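Local coordinates for protein P35 (Autographa californica nucleopolyhedrovirus, PDB 1P35) that inhibits caspases, blocking the apoptotic response of the infected insect host cell, and also suppresses its antiviral RNA interference, at residues T39-L43 / L118-Y123. Sequence-based numbering, arbitrary orientation.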
ATOM      1  N   THR A  39       7.135  23.907  20.007  1.00 71.68           N
ATOM      2  CA  THR A  39       8.554  24.245  20.098  1.00 69.49           C
ATOM      3  C   THR A  39       9.262  23.246  21.034  1.00 62.70           C
ATOM      4  O   THR A  39      10.484  23.122  21.006  1.00 63.88           O
ATOM      5  CB  THR A  39       8.734  25.693  20.609  1.00 49.38           C
ATOM      6  OG1 THR A  39       8.115  25.819  21.890  1.00 52.98           O
ATOM      7  CG2 THR A  39       8.066  26.674  19.651  1.00 49.51           C
ATOM      8  N   LYS A  40       8.489  22.531  21.845  1.00 60.81           N
ATOM      9  CA  LYS A  40       9.040  21.510  22.762  1.00 57.29           C
ATOM     10  C   LYS A  40       8.561  20.105  22.378  1.00 50.75           C
ATOM     11  O   LYS A  40       7.628  19.952  21.603  1.00 46.25           O
ATOM     12  CB  LYS A  40       8.657  21.843  24.204  1.00 46.98           C
ATOM     13  CG  LYS A  40       9.305  23.161  24.623  1.00 52.90           C
ATOM     14  CD  LYS A  40       8.826  23.667  25.969  1.00 51.66           C
ATOM     15  CE  LYS A  40       9.585  24.948  26.351  1.00 44.66           C
ATOM     16  NZ  LYS A  40       9.111  25.413  27.688  1.00 67.28           N
ATOM     17  N   PRO A  41       9.222  19.060  22.884  1.00 50.47           N
ATOM     18  CA  PRO A  41       8.753  17.727  22.502  1.00 45.62           C
ATOM     19  C   PRO A  41       7.391  17.289  23.079  1.00 54.21           C
ATOM     20  O   PRO A  41       6.850  17.866  24.055  1.00 33.86           O
ATOM     21  CB  PRO A  41       9.884  16.820  22.980  1.00 45.67           C
ATOM     22  CG  PRO A  41      11.109  17.831  23.150  1.00 49.57           C
ATOM     23  CD  PRO A  41      10.394  18.960  23.775  1.00 39.01           C
ATOM     24  N   VAL A  42       6.842  16.274  22.422  1.00 40.69           N
ATOM     25  CA  VAL A  42       5.602  15.645  22.827  1.00 36.08           C
ATOM     26  C   VAL A  42       6.116  14.478  23.692  1.00 38.63           C
ATOM     27  O   VAL A  42       7.026  13.744  23.279  1.00 31.52           O
ATOM     28  CB  VAL A  42       4.845  15.054  21.589  1.00 33.36           C
ATOM     29  CG1 VAL A  42       3.643  14.240  22.045  1.00 23.72           C
ATOM     30  CG2 VAL A  42       4.427  16.166  20.640  1.00 30.56           C
ATOM     31  N   LEU A  43       5.575  14.344  24.894  1.00 40.76           N
ATOM     32  CA  LEU A  43       5.930  13.240  25.782  1.00 40.75           C
ATOM     33  C   LEU A  43       4.686  12.326  25.830  1.00 39.04           C
ATOM     34  O   LEU A  43       3.647  12.707  26.377  1.00 40.32           O
ATOM     35  CB  LEU A  43       6.233  13.748  27.197  1.00 39.86           C
ATOM     36  CG  LEU A  43       7.115  15.004  27.258  1.00 46.38           C
ATOM     37  CD1 LEU A  43       7.570  15.307  28.679  1.00 29.69           C
ATOM     38  CD2 LEU A  43       8.322  14.791  26.347  1.00 28.61           C
ATOM     39  N   LEU A 118      10.174  16.095  32.818  1.00 30.23           N
ATOM     40  CA  LEU A 118       9.699  17.263  32.094  1.00 39.63           C
ATOM     41  C   LEU A 118      10.867  18.217  31.887  1.00 36.72           C
ATOM     42  O   LEU A 118      11.074  18.711  30.776  1.00 46.94           O
ATOM     43  CB  LEU A 118       8.602  18.020  32.861  1.00 29.04           C
ATOM     44  CG  LEU A 118       7.329  17.227  33.196  1.00 40.80           C
ATOM     45  CD1 LEU A 118       6.226  18.203  33.511  1.00 42.69           C
ATOM     46  CD2 LEU A 118       6.882  16.384  32.022  1.00 32.81           C
ATOM     47  N   LYS A 119      11.635  18.469  32.954  1.00 40.97           N
ATOM     48  CA  LYS A 119      12.742  19.417  32.845  1.00 32.19           C
ATOM     49  C   LYS A 119      13.754  19.034  31.779  1.00 49.45           C
ATOM     50  O   LYS A 119      14.231  19.893  31.060  1.00 43.72           O
ATOM     51  CB  LYS A 119      13.479  19.589  34.174  1.00 58.37           C
ATOM     52  CG  LYS A 119      14.690  20.549  34.063  1.00 62.87           C
ATOM     53  CD  LYS A 119      15.279  20.855  35.410  1.00 76.12           C
ATOM     54  CE  LYS A 119      16.168  22.073  35.364  1.00 57.08           C
ATOM     55  NZ  LYS A 119      16.412  22.541  36.759  1.00 93.82           N
ATOM     56  N   SER A 120      14.110  17.756  31.678  1.00 40.52           N
ATOM     57  CA  SER A 120      15.064  17.387  30.653  1.00 41.22           C
ATOM     58  C   SER A 120      14.519  17.717  29.281  1.00 48.61           C
ATOM     59  O   SER A 120      15.272  17.726  28.318  1.00 45.77           O
ATOM     60  CB  SER A 120      15.407  15.884  30.696  1.00 42.26           C
ATOM     61  OG  SER A 120      14.267  15.078  30.453  1.00 53.76           O
ATOM     62  N   HIS A 121      13.209  17.977  29.188  1.00 51.02           N
ATOM     63  CA  HIS A 121      12.591  18.303  27.890  1.00 44.29           C
ATOM     64  C   HIS A 121      12.171  19.751  27.778  1.00 40.90           C
ATOM     65  O   HIS A 121      11.372  20.141  26.922  1.00 43.62           O
ATOM     66  CB  HIS A 121      11.432  17.332  27.609  1.00 43.95           C
ATOM     67  CG  HIS A 121      11.905  15.934  27.428  1.00 35.38           C
ATOM     68  ND1 HIS A 121      12.819  15.601  26.455  1.00 28.97           N
ATOM     69  CD2 HIS A 121      11.698  14.811  28.156  1.00 41.19           C
ATOM     70  CE1 HIS A 121      13.157  14.330  26.582  1.00 32.80           C
ATOM     71  NE2 HIS A 121      12.496  13.827  27.612  1.00 32.99           N
ATOM     72  N   ASP A 122      12.765  20.536  28.660  1.00 48.38           N
ATOM     73  CA  ASP A 122      12.572  21.966  28.732  1.00 43.51           C
ATOM     74  C   ASP A 122      11.197  22.402  29.247  1.00 37.38           C
ATOM     75  O   ASP A 122      10.774  23.539  28.997  1.00 41.64           O
ATOM     76  CB  ASP A 122      12.865  22.594  27.366  1.00 41.41           C
ATOM     77  CG  ASP A 122      13.318  24.041  27.479  1.00 68.89           C
ATOM     78  OD1 ASP A 122      13.616  24.505  28.605  1.00 67.99           O
ATOM     79  OD2 ASP A 122      13.396  24.712  26.426  1.00 82.21           O
ATOM     80  N   TYR A 123      10.473  21.507  29.922  1.00 42.81           N
ATOM     81  CA  TYR A 123       9.197  21.922  30.502  1.00 45.67           C
ATOM     82  C   TYR A 123       9.503  22.185  31.958  1.00 54.02           C
ATOM     83  O   TYR A 123       9.664  21.245  32.749  1.00 61.97           O
ATOM     84  CB  TYR A 123       8.105  20.846  30.374  1.00 56.77           C
ATOM     85  CG  TYR A 123       7.629  20.619  28.955  1.00 49.05           C
ATOM     86  CD1 TYR A 123       6.697  21.473  28.371  1.00 40.34           C
ATOM     87  CD2 TYR A 123       8.122  19.568  28.193  1.00 45.91           C
ATOM     88  CE1 TYR A 123       6.271  21.281  27.071  1.00 30.44           C
ATOM     89  CE2 TYR A 123       7.698  19.366  26.881  1.00 37.55           C
ATOM     90  CZ  TYR A 123       6.774  20.226  26.327  1.00 35.18           C
ATOM     91  OH  TYR A 123       6.357  20.037  25.030  1.00 47.80           O
TER
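Lys40 and Tyr123 lie alongside each other, pointing in opposite directions: the lysine runs out from 39-43 over one face of the phenol ring, while the tyrosine reaches back to the backbone. The methylene CD of Lys40 sits 4.0 Å from the centroid of the Tyr123 ring in a CH-pi contact, displaced toward the rim. With CG anti to the carbonyl carbon (chi1 -64°) and the rest of the chain extended, Lys40 carries its NZ past the ring to donate to Asp122 O at 2.8 Å, tilted 24° from the carbonyl plane. Asp122 OD2 stays 4.5 Å from Lys40 NZ, too far for a salt bridge; the carboxylate probably adds no more than a longer-range attraction. At the other end of the lysine, Tyr123 OH donates to Pro41 O, which lies at the edge of the ring, in its plane; the modelled 2.4 Å is too short for its exact length to be trusted. The acceptor for Lys40 belongs to a Schellman motif: helix 110-120 ends here with Asp122, at positive phi, as C-prime; Tyr123 N returns to Leu118 O and Asp122 N bonds to Lys119 O. This helix end is thereby joined to the loop leading into strand 42-48, whose Leu43 is joined to Phe4 by a backbone hydrogen bond; Phe4 also meets the Tyr123 ring edge-to-face. Deeper in, Leu43 divides its two methyls. CD1 meets Leu118 CD2 at 3.6 Å, and CD2 lies off-centre against the His121 ring, 4.2 Å from its centroid. Beside them, Pro41 CD rests against both His121 O and Tyr123 CE2, 4.1 Å from the latter.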